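Local coordinates for protein butyryl-CoA dehydrogenase (Marinomonas mediterranea, PDB 6CXT) that belongs to the acyl-CoA dehydrogenase family of flavoproteins and binds flavin-adenine dinucleotide, at residues Gly45-Lys57 and Glu104-Gly117. Sequence-based numbering, arbitrary orientation.
Sequences GYFGLPIPEKYAK and ETLKHQLLPDLATG
The hydroxyl of Tyr55 is gripped twice: its OH donates to Glu104 OE1 at 2.8 Å, on the syn lone pair of the carboxylate, and accepts from Lys107 NZ at 3.1 Å. The same ammonium closes the triangle through a salt bridge to Glu104 OE2 (2.7 Å), which it meets from above the carboxylate plane, so the phenol's position is fixed by both charged partners. Lys107 CD lies over one face of the Tyr55 ring, toward its rim, and the bend at chi3 (-63°) turns CE and NZ toward the hydroxyl; Lys54 CG lies over the centre of the opposite face. Tyr55 CD1 and CE1 lie over one face of the His108 imidazole, the planes 47° apart, and His108 NE2 donates a bent bond to Lys54 O at 3.2 Å. Farther along, Leu111 CD1 packs on Tyr55 CB, and the methyls of Ala56 and Ala115 press tightly together, CB to CB 3.5 Å. A water bridges Phe47 N and Ala115 O, while the Phe47 ring leans on Gly117 CA and stacks with Trp38. This contact joins the loop after helix 35-44 to helix 104-114 and its Schellman C-terminus at Gly117, within the helical N-terminal domain of the acyl-CoA dehydrogenase fold.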
ATOM      1  N   GLY B  45       0.107  39.121   9.864  1.00 27.80           N
ATOM      2  CA  GLY B  45      -1.344  39.021   9.818  1.00 25.78           C
ATOM      3  C   GLY B  45      -1.880  37.600   9.939  1.00 25.42           C
ATOM      4  O   GLY B  45      -3.076  37.404   9.766  1.00 26.30           O
ATOM      5  N   TYR B  46      -1.009  36.616  10.236  1.00 27.32           N
ATOM      6  CA  TYR B  46      -1.389  35.149  10.340  1.00 23.72           C
ATOM      7  C   TYR B  46      -2.545  34.887  11.282  1.00 23.81           C
ATOM      8  O   TYR B  46      -3.404  34.046  11.011  1.00 24.07           O
ATOM      9  CB  TYR B  46      -0.164  34.353  10.838  1.00 23.29           C
ATOM     10  CG  TYR B  46      -0.271  32.830  10.879  1.00 22.30           C
ATOM     11  CD1 TYR B  46      -0.831  32.126   9.810  1.00 21.91           C
ATOM     12  CD2 TYR B  46       0.244  32.090  11.956  1.00 23.85           C
ATOM     13  CE1 TYR B  46      -0.890  30.744   9.823  1.00 23.62           C
ATOM     14  CE2 TYR B  46       0.200  30.672  11.984  1.00 22.94           C
ATOM     15  CZ  TYR B  46      -0.384  30.017  10.921  1.00 23.19           C
ATOM     16  OH  TYR B  46      -0.467  28.645  10.876  1.00 21.70           O
ATOM     17  N   PHE B  47      -2.574  35.574  12.433  1.00 24.63           N
ATOM     18  CA  PHE B  47      -3.613  35.256  13.402  1.00 25.32           C
ATOM     19  C   PHE B  47      -4.889  36.027  13.137  1.00 26.69           C
ATOM     20  O   PHE B  47      -5.921  35.731  13.730  1.00 29.40           O
ATOM     21  CB  PHE B  47      -3.157  35.547  14.838  1.00 26.20           C
ATOM     22  CG  PHE B  47      -1.809  34.998  15.154  1.00 25.35           C
ATOM     23  CD1 PHE B  47      -1.568  33.620  15.093  1.00 24.12           C
ATOM     24  CD2 PHE B  47      -0.777  35.845  15.506  1.00 25.72           C
ATOM     25  CE1 PHE B  47      -0.328  33.135  15.377  1.00 22.22           C
ATOM     26  CE2 PHE B  47       0.468  35.345  15.800  1.00 26.24           C
ATOM     27  CZ  PHE B  47       0.694  33.981  15.714  1.00 24.57           C
ATOM     28  N   GLY B  48      -4.817  37.010  12.256  1.00 25.18           N
ATOM     29  CA  GLY B  48      -5.993  37.789  11.928  1.00 27.43           C
ATOM     30  C   GLY B  48      -6.631  37.462  10.604  1.00 28.85           C
ATOM     31  O   GLY B  48      -7.602  38.105  10.243  1.00 29.94           O
ATOM     32  N   LEU B  49      -6.120  36.464   9.866  1.00 27.45           N
ATOM     33  CA  LEU B  49      -6.649  36.230   8.498  1.00 25.50           C
ATOM     34  C   LEU B  49      -8.178  36.104   8.412  1.00 24.83           C
ATOM     35  O   LEU B  49      -8.773  36.761   7.552  1.00 25.98           O
ATOM     36  CB  LEU B  49      -5.963  35.040   7.774  1.00 25.89           C
ATOM     37  CG  LEU B  49      -4.438  35.030   7.788  1.00 23.70           C
ATOM     38  CD1 LEU B  49      -3.884  33.665   7.345  1.00 23.14           C
ATOM     39  CD2 LEU B  49      -3.975  36.130   6.860  1.00 23.79           C
ATOM     40  N   PRO B  50      -8.817  35.277   9.275  1.00 23.17           N
ATOM     41  CA  PRO B  50     -10.254  35.144   9.137  1.00 27.80           C
ATOM     42  C   PRO B  50     -11.067  36.022  10.127  1.00 31.25           C
ATOM     43  O   PRO B  50     -12.242  35.740  10.330  1.00 31.16           O
ATOM     44  CB  PRO B  50     -10.488  33.678   9.515  1.00 26.75           C
ATOM     45  CG  PRO B  50      -9.414  33.382  10.538  1.00 27.37           C
ATOM     46  CD  PRO B  50      -8.306  34.387  10.330  1.00 24.02           C
ATOM     47  N   ILE B  51     -10.432  36.983  10.793  1.00 31.41           N
ATOM     48  CA  ILE B  51     -11.147  37.805  11.818  1.00 29.94           C
ATOM     49  C   ILE B  51     -11.648  39.071  11.101  1.00 28.92           C
ATOM     50  O   ILE B  51     -10.873  39.738  10.419  1.00 27.56           O
ATOM     51  CB  ILE B  51     -10.280  38.140  13.068  1.00 29.94           C
ATOM     52  CG1 ILE B  51      -9.605  36.870  13.610  1.00 31.57           C
ATOM     53  CG2 ILE B  51     -11.103  38.821  14.177  1.00 27.80           C
ATOM     54  CD1 ILE B  51     -10.538  35.763  14.051  1.00 26.77           C
ATOM     55  N   PRO B  52     -12.961  39.357  11.203  1.00 31.27           N
ATOM     56  CA  PRO B  52     -13.534  40.601  10.655  1.00 34.40           C
ATOM     57  C   PRO B  52     -12.919  41.846  11.300  1.00 34.62           C
ATOM     58  O   PRO B  52     -12.637  41.846  12.511  1.00 32.92           O
ATOM     59  CB  PRO B  52     -15.014  40.489  11.039  1.00 35.42           C
ATOM     60  CG  PRO B  52     -15.265  39.030  11.197  1.00 37.52           C
ATOM     61  CD  PRO B  52     -14.001  38.527  11.839  1.00 31.73           C
ATOM     62  N   GLU B  53     -12.715  42.886  10.502  1.00 39.24           N
ATOM     63  CA  GLU B  53     -12.295  44.199  11.012  1.00 45.99           C
ATOM     64  C   GLU B  53     -13.165  44.717  12.176  1.00 42.27           C
ATOM     65  O   GLU B  53     -12.652  45.350  13.091  1.00 45.10           O
ATOM     66  CB  GLU B  53     -12.240  45.230   9.887  1.00 51.06           C
ATOM     67  CG  GLU B  53     -11.355  46.415  10.242  1.00 61.60           C
ATOM     68  CD  GLU B  53     -10.998  47.292   9.057  1.00 69.51           C
ATOM     69  OE1 GLU B  53     -11.174  46.869   7.890  1.00 71.62           O
ATOM     70  OE2 GLU B  53     -10.527  48.422   9.306  1.00 74.55           O
ATOM     71  N   LYS B  54     -14.463  44.422  12.138  1.00 41.80           N
ATOM     72  CA  LYS B  54     -15.405  44.740  13.219  1.00 42.17           C
ATOM     73  C   LYS B  54     -14.864  44.364  14.607  1.00 42.92           C
ATOM     74  O   LYS B  54     -15.179  45.023  15.620  1.00 38.71           O
ATOM     75  CB  LYS B  54     -16.724  44.004  12.964  1.00 42.69           C
ATOM     76  CG  LYS B  54     -17.905  44.444  13.817  1.00 49.07           C
ATOM     77  CD  LYS B  54     -19.045  43.436  13.731  1.00 51.57           C
ATOM     78  CE  LYS B  54     -20.383  43.966  14.256  1.00 55.71           C
ATOM     79  NZ  LYS B  54     -20.337  44.606  15.604  1.00 60.31           N
ATOM     80  N   TYR B  55     -14.056  43.301  14.664  1.00 38.79           N
ATOM     81  CA  TYR B  55     -13.562  42.812  15.961  1.00 38.22           C
ATOM     82  C   TYR B  55     -12.089  42.996  16.224  1.00 37.95           C
ATOM     83  O   TYR B  55     -11.681  42.854  17.360  1.00 40.07           O
ATOM     84  CB  TYR B  55     -13.975  41.369  16.231  1.00 38.96           C
ATOM     85  CG  TYR B  55     -15.454  41.184  16.246  1.00 37.74           C
ATOM     86  CD1 TYR B  55     -16.238  41.644  17.320  1.00 39.14           C
ATOM     87  CD2 TYR B  55     -16.089  40.569  15.173  1.00 37.16           C
ATOM     88  CE1 TYR B  55     -17.622  41.466  17.320  1.00 37.87           C
ATOM     89  CE2 TYR B  55     -17.455  40.383  15.160  1.00 37.95           C
ATOM     90  CZ  TYR B  55     -18.220  40.846  16.224  1.00 40.41           C
ATOM     91  OH  TYR B  55     -19.574  40.625  16.171  1.00 40.31           O
ATOM     92  N   ALA B  56     -11.304  43.328  15.199  1.00 36.76           N
ATOM     93  CA  ALA B  56      -9.878  43.527  15.368  1.00 38.60           C
ATOM     94  C   ALA B  56      -9.391  44.435  14.276  1.00 41.22           C
ATOM     95  O   ALA B  56      -9.657  44.186  13.093  1.00 38.27           O
ATOM     96  CB  ALA B  56      -9.150  42.182  15.307  1.00 38.06           C
ATOM     97  N   LYS B  57      -8.643  45.466  14.674  1.00 46.64           N
ATOM     98  CA  LYS B  57      -8.383  46.627  13.826  1.00 49.88           C
ATOM     99  C   LYS B  57      -7.701  46.288  12.504  1.00 51.91           C
ATOM    100  O   LYS B  57      -8.039  46.871  11.456  1.00 53.62           O
ATOM    101  CB  LYS B  57      -7.634  47.740  14.587  1.00 52.71           C
ATOM    102  CG  LYS B  57      -6.142  47.520  14.747  1.00 60.46           C
ATOM    103  CD  LYS B  57      -5.355  48.806  14.972  1.00 67.25           C
ATOM    104  CE  LYS B  57      -4.852  48.908  16.409  1.00 69.68           C
ATOM    105  NZ  LYS B  57      -3.499  49.545  16.436  1.00 72.98           N
ATOM    106  N   GLU B 104     -21.155  39.504  22.198  1.00 37.73           N
ATOM    107  CA  GLU B 104     -20.499  40.674  21.605  1.00 36.94           C
ATOM    108  C   GLU B 104     -19.434  41.299  22.502  1.00 36.87           C
ATOM    109  O   GLU B 104     -18.416  41.782  21.997  1.00 38.58           O
ATOM    110  CB  GLU B 104     -21.528  41.756  21.222  1.00 38.91           C
ATOM    111  CG  GLU B 104     -22.519  41.302  20.164  1.00 39.68           C
ATOM    112  CD  GLU B 104     -21.835  40.816  18.883  1.00 41.91           C
ATOM    113  OE1 GLU B 104     -20.986  41.571  18.349  1.00 40.85           O
ATOM    114  OE2 GLU B 104     -22.168  39.694  18.418  1.00 38.00           O
ATOM    115  N   THR B 105     -19.670  41.283  23.818  1.00 39.35           N
ATOM    116  CA  THR B 105     -18.718  41.849  24.776  1.00 40.58           C
ATOM    117  C   THR B 105     -17.438  40.989  24.870  1.00 39.20           C
ATOM    118  O   THR B 105     -16.310  41.509  24.797  1.00 36.20           O
ATOM    119  CB  THR B 105     -19.377  42.213  26.147  1.00 43.56           C
ATOM    120  OG1 THR B 105     -19.909  41.048  26.789  1.00 43.85           O
ATOM    121  CG2 THR B 105     -20.541  43.191  25.905  1.00 39.24           C
ATOM    122  N   LEU B 106     -17.625  39.677  24.982  1.00 37.99           N
ATOM    123  CA  LEU B 106     -16.482  38.747  24.941  1.00 36.01           C
ATOM    124  C   LEU B 106     -15.637  38.909  23.646  1.00 33.15           C
ATOM    125  O   LEU B 106     -14.401  39.082  23.720  1.00 34.66           O
ATOM    126  CB  LEU B 106     -16.924  37.301  25.222  1.00 36.94           C
ATOM    127  CG  LEU B 106     -15.767  36.365  25.652  1.00 38.44           C
ATOM    128  CD1 LEU B 106     -15.208  36.618  27.050  1.00 38.17           C
ATOM    129  CD2 LEU B 106     -16.214  34.927  25.539  1.00 39.36           C
ATOM    130  N   LYS B 107     -16.306  38.972  22.490  1.00 31.77           N
ATOM    131  CA  LYS B 107     -15.609  39.198  21.228  1.00 32.26           C
ATOM    132  C   LYS B 107     -14.775  40.485  21.168  1.00 35.58           C
ATOM    133  O   LYS B 107     -13.606  40.443  20.762  1.00 33.13           O
ATOM    134  CB  LYS B 107     -16.542  39.080  20.031  1.00 30.88           C
ATOM    135  CG  LYS B 107     -17.154  37.698  19.909  1.00 30.97           C
ATOM    136  CD  LYS B 107     -17.981  37.547  18.661  1.00 33.90           C
ATOM    137  CE  LYS B 107     -19.174  38.478  18.644  1.00 38.82           C
ATOM    138  NZ  LYS B 107     -20.233  38.003  17.714  1.00 41.29           N
ATOM    139  N   HIS B 108     -15.354  41.624  21.583  1.00 35.51           N
ATOM    140  CA  HIS B 108     -14.583  42.878  21.658  1.00 35.00           C
ATOM    141  C   HIS B 108     -13.493  42.855  22.703  1.00 29.37           C
ATOM    142  O   HIS B 108     -12.430  43.441  22.497  1.00 30.87           O
ATOM    143  CB  HIS B 108     -15.503  44.106  21.811  1.00 36.41           C
ATOM    144  CG  HIS B 108     -16.172  44.469  20.526  1.00 38.07           C
ATOM    145  ND1 HIS B 108     -17.502  44.199  20.276  1.00 44.12           N
ATOM    146  CD2 HIS B 108     -15.671  44.996  19.382  1.00 38.26           C
ATOM    147  CE1 HIS B 108     -17.805  44.601  19.053  1.00 41.46           C
ATOM    148  NE2 HIS B 108     -16.708  45.074  18.484  1.00 42.47           N
ATOM    149  N   GLN B 109     -13.731  42.156  23.799  1.00 31.23           N
ATOM    150  CA  GLN B 109     -12.703  42.023  24.831  1.00 33.74           C
ATOM    151  C   GLN B 109     -11.502  41.160  24.360  1.00 35.61           C
ATOM    152  O   GLN B 109     -10.350  41.527  24.579  1.00 34.84           O
ATOM    153  CB  GLN B 109     -13.312  41.397  26.065  1.00 35.94           C
ATOM    154  CG  GLN B 109     -12.478  41.495  27.334  1.00 46.22           C
ATOM    155  CD  GLN B 109     -13.171  40.792  28.501  1.00 51.79           C
ATOM    156  OE1 GLN B 109     -14.331  41.089  28.817  1.00 54.49           O
ATOM    157  NE2 GLN B 109     -12.476  39.829  29.126  1.00 49.29           N
ATOM    158  N   LEU B 110     -11.778  40.038  23.699  1.00 34.64           N
ATOM    159  CA  LEU B 110     -10.739  39.028  23.446  1.00 31.23           C
ATOM    160  C   LEU B 110     -10.091  39.085  22.086  1.00 29.74           C
ATOM    161  O   LEU B 110      -8.885  38.910  21.998  1.00 29.09           O
ATOM    162  CB  LEU B 110     -11.276  37.615  23.694  1.00 28.80           C
ATOM    163  CG  LEU B 110     -11.848  37.256  25.051  1.00 34.06           C
ATOM    164  CD1 LEU B 110     -12.258  35.804  25.133  1.00 33.62           C
ATOM    165  CD2 LEU B 110     -10.880  37.576  26.166  1.00 36.75           C
ATOM    166  N   LEU B 111     -10.876  39.312  21.033  1.00 29.76           N
ATOM    167  CA  LEU B 111     -10.357  39.199  19.663  1.00 30.06           C
ATOM    168  C   LEU B 111      -9.267  40.172  19.244  1.00 32.41           C
ATOM    169  O   LEU B 111      -8.385  39.781  18.471  1.00 28.47           O
ATOM    170  CB  LEU B 111     -11.474  39.118  18.607  1.00 29.15           C
ATOM    171  CG  LEU B 111     -12.350  37.866  18.684  1.00 29.25           C
ATOM    172  CD1 LEU B 111     -13.619  38.016  17.856  1.00 28.66           C
ATOM    173  CD2 LEU B 111     -11.545  36.638  18.212  1.00 31.11           C
ATOM    174  N   PRO B 112      -9.308  41.448  19.718  1.00 30.58           N
ATOM    175  CA  PRO B 112      -8.219  42.278  19.263  1.00 27.52           C
ATOM    176  C   PRO B 112      -6.821  41.745  19.563  1.00 26.97           C
ATOM    177  O   PRO B 112      -5.962  41.899  18.722  1.00 29.77           O
ATOM    178  CB  PRO B 112      -8.469  43.630  19.995  1.00 28.32           C
ATOM    179  CG  PRO B 112      -9.987  43.707  19.983  1.00 28.43           C
ATOM    180  CD  PRO B 112     -10.376  42.271  20.371  1.00 30.69           C
ATOM    181  N   ASP B 113      -6.588  41.167  20.737  1.00 25.25           N
ATOM    182  CA  ASP B 113      -5.228  40.714  21.094  1.00 27.93           C
ATOM    183  C   ASP B 113      -4.978  39.278  20.569  1.00 25.99           C
ATOM    184  O   ASP B 113      -3.833  38.902  20.332  1.00 25.46           O
ATOM    185  CB  ASP B 113      -4.965  40.704  22.604  1.00 28.24           C
ATOM    186  CG  ASP B 113      -4.803  42.110  23.210  1.00 32.76           C
ATOM    187  OD1 ASP B 113      -4.558  43.115  22.498  1.00 32.62           O
ATOM    188  OD2 ASP B 113      -4.907  42.162  24.442  1.00 32.14           O
ATOM    189  N   LEU B 114      -6.046  38.501  20.415  1.00 27.88           N
ATOM    190  CA  LEU B 114      -5.917  37.191  19.739  1.00 27.59           C
ATOM    191  C   LEU B 114      -5.487  37.419  18.290  1.00 27.97           C
ATOM    192  O   LEU B 114      -4.573  36.720  17.775  1.00 26.59           O
ATOM    193  CB  LEU B 114      -7.208  36.395  19.848  1.00 26.52           C
ATOM    194  CG  LEU B 114      -7.559  35.903  21.255  1.00 25.58           C
ATOM    195  CD1 LEU B 114      -8.839  35.109  21.220  1.00 25.97           C
ATOM    196  CD2 LEU B 114      -6.427  35.137  21.920  1.00 24.21           C
ATOM    197  N   ALA B 115      -6.083  38.396  17.650  1.00 23.15           N
ATOM    198  CA  ALA B 115      -5.812  38.670  16.268  1.00 25.60           C
ATOM    199  C   ALA B 115      -4.420  39.126  15.937  1.00 27.69           C
ATOM    200  O   ALA B 115      -4.015  38.996  14.847  1.00 28.64           O
ATOM    201  CB  ALA B 115      -6.828  39.624  15.703  1.00 27.71           C
ATOM    202  N   THR B 116      -3.718  39.690  16.892  1.00 30.00           N
ATOM    203  CA  THR B 116      -2.368  40.115  16.664  1.00 30.00           C
ATOM    204  C   THR B 116      -1.379  39.125  17.261  1.00 30.00           C
ATOM    205  O   THR B 116      -0.230  39.222  17.079  1.00 30.00           O
ATOM    206  CB  THR B 116      -2.090  41.460  17.337  1.00 30.00           C
ATOM    207  OG1 THR B 116      -2.320  41.336  18.727  1.00 30.00           O
ATOM    208  CG2 THR B 116      -2.957  42.494  16.785  1.00 30.00           C
ATOM    209  N   GLY B 117      -1.871  38.206  18.048  1.00 30.00           N
ATOM    210  CA  GLY B 117      -1.025  37.271  18.702  1.00 30.00           C
ATOM    211  C   GLY B 117      -0.455  37.780  20.007  1.00 30.00           C
ATOM    212  O   GLY B 117       0.346  37.145  20.588  1.00 30.00           O
TER
HETATM  213  O   HOH W   1      -1.934  38.434  13.040  1.00 25.35           O